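Local coordinates for DNA protection during starvation protein (Mycobacterium smegmatis, PDB 2YW6) that probably protects DNA from oxidative damage by oxidising ferrous iron with hydrogen peroxide and storing it as ferric mineral inside a hollow dodecamer, at residues Leu21-His32 and Val61-Ile72. Sequence-based numbering, arbitrary orientation.
Sequences LQKQLSTYNDLH and VRGYADEVAERI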
loop_
_atom_site.group_PDB
_atom_site.type_symbol
_atom_site.label_atom_id
_atom_site.label_comp_id
_atom_site.label_asym_id
_atom_site.label_seq_id
_atom_site.Cartn_x
_atom_site.Cartn_y
_atom_site.Cartn_z
ATOM N N LEU B 21 24.735 -23.417 16.259
ATOM C CA LEU B 21 24.165 -22.389 15.392
ATOM C C LEU B 21 25.138 -21.895 14.321
ATOM O O LEU B 21 24.733 -21.643 13.186
ATOM C CB LEU B 21 23.642 -21.211 16.215
ATOM C CG LEU B 21 22.404 -21.521 17.059
ATOM C CD1 LEU B 21 22.049 -20.299 17.894
ATOM C CD2 LEU B 21 21.236 -21.927 16.149
ATOM N N GLN B 22 26.409 -21.763 14.676
ATOM C CA GLN B 22 27.401 -21.312 13.709
ATOM C C GLN B 22 27.414 -22.257 12.512
ATOM O O GLN B 22 27.512 -21.816 11.363
ATOM C CB GLN B 22 28.788 -21.270 14.342
ATOM C CG GLN B 22 29.868 -20.857 13.374
ATOM C CD GLN B 22 29.655 -19.451 12.854
ATOM O OE1 GLN B 22 29.572 -18.502 13.637
ATOM N NE2 GLN B 22 29.566 -19.306 11.533
ATOM N N LYS B 23 27.345 -23.555 12.788
ATOM C CA LYS B 23 27.309 -24.557 11.725
ATOM C C LYS B 23 26.124 -24.214 10.828
ATOM O O LYS B 23 26.248 -24.142 9.607
ATOM C CB LYS B 23 27.088 -25.969 12.298
ATOM C CG LYS B 23 28.336 -26.750 12.646
ATOM C CD LYS B 23 29.031 -26.175 13.848
ATOM C CE LYS B 23 30.179 -27.068 14.285
ATOM N NZ LYS B 23 30.720 -26.645 15.612
ATOM N N GLN B 24 24.970 -24.016 11.458
ATOM C CA GLN B 24 23.753 -23.696 10.735
ATOM C C GLN B 24 23.932 -22.408 9.930
ATOM O O GLN B 24 23.513 -22.329 8.772
ATOM C CB GLN B 24 22.589 -23.555 11.718
ATOM C CG GLN B 24 21.216 -23.674 11.065
ATOM C CD GLN B 24 20.853 -25.106 10.672
ATOM O OE1 GLN B 24 21.711 -25.997 10.632
ATOM N NE2 GLN B 24 19.578 -25.326 10.372
ATOM N N LEU B 25 24.559 -21.410 10.543
ATOM C CA LEU B 25 24.791 -20.133 9.888
ATOM C C LEU B 25 25.556 -20.296 8.566
ATOM O O LEU B 25 25.176 -19.717 7.543
ATOM C CB LEU B 25 25.579 -19.207 10.819
ATOM C CG LEU B 25 25.470 -17.682 10.689
ATOM C CD1 LEU B 25 26.817 -17.067 11.001
ATOM C CD2 LEU B 25 25.026 -17.268 9.294
ATOM N N SER B 26 26.634 -21.073 8.586
ATOM C CA SER B 26 27.425 -21.278 7.381
ATOM C C SER B 26 26.652 -22.054 6.319
ATOM O O SER B 26 26.805 -21.799 5.121
ATOM C CB SER B 26 28.730 -22.002 7.721
ATOM O OG SER B 26 29.430 -21.300 8.733
ATOM N N THR B 27 25.825 -23.001 6.753
ATOM C CA THR B 27 25.022 -23.795 5.823
ATOM C C THR B 27 24.015 -22.907 5.102
ATOM O O THR B 27 23.778 -23.078 3.903
ATOM C CB THR B 27 24.246 -24.909 6.544
ATOM O OG1 THR B 27 25.160 -25.925 6.965
ATOM C CG2 THR B 27 23.194 -25.520 5.618
ATOM N N TYR B 28 23.413 -21.974 5.841
ATOM C CA TYR B 28 22.448 -21.052 5.259
ATOM C C TYR B 28 23.134 -20.130 4.262
ATOM O O TYR B 28 22.659 -19.962 3.140
ATOM C CB TYR B 28 21.776 -20.214 6.347
ATOM C CG TYR B 28 20.781 -20.971 7.210
ATOM C CD1 TYR B 28 20.297 -20.417 8.404
ATOM C CD2 TYR B 28 20.279 -22.216 6.811
ATOM C CE1 TYR B 28 19.341 -21.090 9.177
ATOM C CE2 TYR B 28 19.328 -22.895 7.573
ATOM C CZ TYR B 28 18.858 -22.327 8.753
ATOM O OH TYR B 28 17.928 -23.002 9.508
ATOM N N ASN B 29 24.255 -19.539 4.662
ATOM C CA ASN B 29 24.968 -18.642 3.761
ATOM C C ASN B 29 25.330 -19.380 2.478
ATOM O O ASN B 29 25.074 -18.890 1.363
ATOM C CB ASN B 29 26.242 -18.104 4.415
ATOM C CG ASN B 29 25.953 -17.124 5.534
ATOM O OD1 ASN B 29 24.875 -16.549 5.600
ATOM N ND2 ASN B 29 26.928 -16.916 6.410
ATOM N N ASP B 30 25.922 -20.562 2.640
ATOM C CA ASP B 30 26.315 -21.374 1.498
ATOM C C ASP B 30 25.062 -21.705 0.697
ATOM O O ASP B 30 25.084 -21.746 -0.537
ATOM C CB ASP B 30 26.990 -22.660 1.982
ATOM C CG ASP B 30 27.683 -23.423 0.857
ATOM O OD1 ASP B 30 27.685 -22.934 -0.294
ATOM O OD2 ASP B 30 28.229 -24.516 1.125
ATOM N N LEU B 31 23.954 -21.900 1.411
ATOM C CA LEU B 31 22.691 -22.239 0.775
ATOM C C LEU B 31 22.091 -21.152 -0.081
ATOM O O LEU B 31 21.710 -21.417 -1.227
ATOM C CB LEU B 31 21.662 -22.676 1.809
ATOM C CG LEU B 31 20.349 -23.243 1.243
ATOM C CD1 LEU B 31 20.600 -24.207 0.084
ATOM C CD2 LEU B 31 19.609 -23.946 2.370
ATOM N N HIS B 32 22.000 -19.928 0.434
ATOM C CA HIS B 32 21.406 -18.894 -0.397
ATOM C C HIS B 32 22.342 -18.477 -1.534
ATOM O O HIS B 32 21.887 -18.019 -2.575
ATOM C CB HIS B 32 20.884 -17.701 0.445
ATOM C CG HIS B 32 21.941 -16.871 1.108
ATOM N ND1 HIS B 32 22.807 -16.059 0.404
ATOM C CD2 HIS B 32 22.213 -16.661 2.419
ATOM C CE1 HIS B 32 23.561 -15.384 1.252
ATOM N NE2 HIS B 32 23.219 -15.732 2.484
ATOM N N VAL B 61 15.822 -18.059 3.374
ATOM C CA VAL B 61 17.113 -18.538 3.867
ATOM C C VAL B 61 18.038 -17.389 4.310
ATOM O O VAL B 61 18.728 -17.500 5.324
ATOM C CB VAL B 61 17.801 -19.422 2.778
ATOM C CG1 VAL B 61 19.247 -19.765 3.171
ATOM C CG2 VAL B 61 16.964 -20.711 2.562
ATOM N N ARG B 62 18.052 -16.295 3.551
ATOM C CA ARG B 62 18.866 -15.127 3.895
ATOM C C ARG B 62 18.415 -14.584 5.252
ATOM O O ARG B 62 19.227 -14.170 6.093
ATOM C CB ARG B 62 18.696 -14.034 2.837
ATOM C CG ARG B 62 19.635 -14.162 1.663
ATOM C CD ARG B 62 19.256 -13.204 0.529
ATOM N NE ARG B 62 20.242 -13.246 -0.554
ATOM C CZ ARG B 62 20.120 -12.599 -1.713
ATOM N NH1 ARG B 62 19.049 -11.857 -1.947
ATOM N NH2 ARG B 62 21.063 -12.699 -2.653
ATOM N N GLY B 63 17.098 -14.572 5.443
ATOM C CA GLY B 63 16.527 -14.087 6.685
ATOM C C GLY B 63 16.843 -15.044 7.807
ATOM O O GLY B 63 17.026 -14.628 8.943
ATOM N N TYR B 64 16.900 -16.332 7.496
ATOM C CA TYR B 64 17.218 -17.309 8.530
ATOM C C TYR B 64 18.673 -17.115 8.974
ATOM O O TYR B 64 19.015 -17.383 10.128
ATOM C CB TYR B 64 17.023 -18.751 8.022
ATOM C CG TYR B 64 15.590 -19.155 7.729
ATOM C CD1 TYR B 64 14.508 -18.404 8.196
ATOM C CD2 TYR B 64 15.318 -20.338 7.041
ATOM C CE1 TYR B 64 13.197 -18.821 7.984
ATOM C CE2 TYR B 64 14.020 -20.764 6.827
ATOM C CZ TYR B 64 12.959 -20.010 7.301
ATOM O OH TYR B 64 11.663 -20.456 7.095
ATOM N N ALA B 65 19.523 -16.655 8.055
ATOM C CA ALA B 65 20.922 -16.422 8.378
ATOM C C ALA B 65 20.997 -15.283 9.390
ATOM O O ALA B 65 21.785 -15.334 10.349
ATOM C CB ALA B 65 21.709 -16.067 7.124
ATOM N N ASP B 66 20.171 -14.260 9.182
ATOM C CA ASP B 66 20.153 -13.129 10.100
ATOM C C ASP B 66 19.721 -13.581 11.485
ATOM O O ASP B 66 20.372 -13.246 12.472
ATOM C CB ASP B 66 19.228 -12.032 9.587
ATOM C CG ASP B 66 19.860 -11.223 8.488
ATOM O OD1 ASP B 66 19.227 -10.264 7.994
ATOM O OD2 ASP B 66 21.001 -11.547 8.111
ATOM N N GLU B 67 18.622 -14.337 11.543
ATOM C CA GLU B 67 18.078 -14.875 12.798
ATOM C C GLU B 67 19.142 -15.709 13.517
ATOM O O GLU B 67 19.531 -15.408 14.645
ATOM C CB GLU B 67 16.841 -15.739 12.498
ATOM C CG GLU B 67 15.567 -14.928 12.298
ATOM C CD GLU B 67 14.502 -15.617 11.445
ATOM O OE1 GLU B 67 14.281 -16.839 11.580
ATOM O OE2 GLU B 67 13.865 -14.910 10.637
ATOM N N VAL B 68 19.621 -16.754 12.850
ATOM C CA VAL B 68 20.641 -17.601 13.430
ATOM C C VAL B 68 21.841 -16.773 13.905
ATOM O O VAL B 68 22.330 -16.974 15.017
ATOM C CB VAL B 68 21.090 -18.673 12.417
ATOM C CG1 VAL B 68 22.289 -19.423 12.927
ATOM C CG2 VAL B 68 19.958 -19.658 12.200
ATOM N N ALA B 69 22.295 -15.831 13.079
ATOM C CA ALA B 69 23.433 -14.999 13.443
ATOM C C ALA B 69 23.131 -14.129 14.653
ATOM O O ALA B 69 23.923 -14.059 15.588
ATOM C CB ALA B 69 23.855 -14.132 12.269
ATOM N N GLU B 70 21.991 -13.460 14.654
ATOM C CA GLU B 70 21.676 -12.625 15.797
ATOM C C GLU B 70 21.477 -13.449 17.082
ATOM O O GLU B 70 21.608 -12.926 18.190
ATOM C CB GLU B 70 20.459 -11.759 15.486
ATOM C CG GLU B 70 20.664 -10.951 14.213
ATOM C CD GLU B 70 19.889 -9.650 14.184
ATOM O OE1 GLU B 70 18.837 -9.554 14.860
ATOM O OE2 GLU B 70 20.330 -8.725 13.467
ATOM N N ARG B 71 21.184 -14.738 16.928
ATOM C CA ARG B 71 20.982 -15.608 18.080
ATOM C C ARG B 71 22.352 -16.000 18.653
ATOM O O ARG B 71 22.512 -16.151 19.863
ATOM C CB ARG B 71 20.176 -16.853 17.671
ATOM C CG ARG B 71 19.795 -17.789 18.822
ATOM C CD ARG B 71 19.020 -17.053 19.918
ATOM N NE ARG B 71 18.648 -17.928 21.032
ATOM C CZ ARG B 71 18.131 -17.504 22.182
ATOM N NH1 ARG B 71 17.908 -16.214 22.389
ATOM N NH2 ARG B 71 17.832 -18.370 23.136
ATOM N N ILE B 72 23.343 -16.150 17.782
ATOM C CA ILE B 72 24.685 -16.485 18.235
ATOM C C ILE B 72 25.210 -15.306 19.067
ATOM O O ILE B 72 25.707 -15.490 20.178
ATOM C CB ILE B 72 25.626 -16.777 17.033
ATOM C CG1 ILE B 72 25.193 -18.084 16.347
ATOM C CG2 ILE B 72 27.085 -16.856 17.498
ATOM C CD1 ILE B 72 25.972 -18.426 15.086
HETATM O O HOH W 1 22.951 -14.483 -1.717
#
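In the four-helix bundle of the ferritin-like fold, Leu25, Tyr28 and Val68 interlock as knobs into holes where helices 12-41 and 47-75 run antiparallel. The segment axes come within 8.7 Å at 158°, and the CA atoms of Leu25 and Ala65 are the nearest across the two segments. Leu25 drops among Ala65, Val68, Ala69 and Ile72. In return Val68 enters between Leu21, Gln24, Leu25 and Tyr28; with CG1 anti to the backbone N (chi1 171°), that methyl reaches Leu21 O at 3.3 Å, while CG2 meets the edge of the Tyr28 ring at CE1, 3.4 Å away. Tyr64 CB lies 3.5 Å from Tyr28 CE1, and the two tyrosine rings are set obliquely. Tyr28 OH accepts a hydrogen bond from Gln24 NE2 (3.0 Å) and is hydrogen-bonded to His141 ND1 of helix 132-155, whose ring stacks on that of Tyr64. Near the C-terminal end of helix 47-75, Leu21 CB packs on Ile72 CG1 at 3.5 Å. Away from this contact, helix 47-75 carries Asp66 and Glu70, probably iron ligands of a site shared between subunits; Asp66 forms a salt bridge with Lys36 of a neighbouring subunit. At the other end of the contact the His32 ring is sandwiched, with Asn29 O over one face and Arg62 CG over the other in a CH-pi contact, 3.7 Å from the ring centroid. A water bridges the pair, hydrogen-bonded to His32 ND1 and accepting a hydrogen bond from Arg62 NH2 at 2.8 Å.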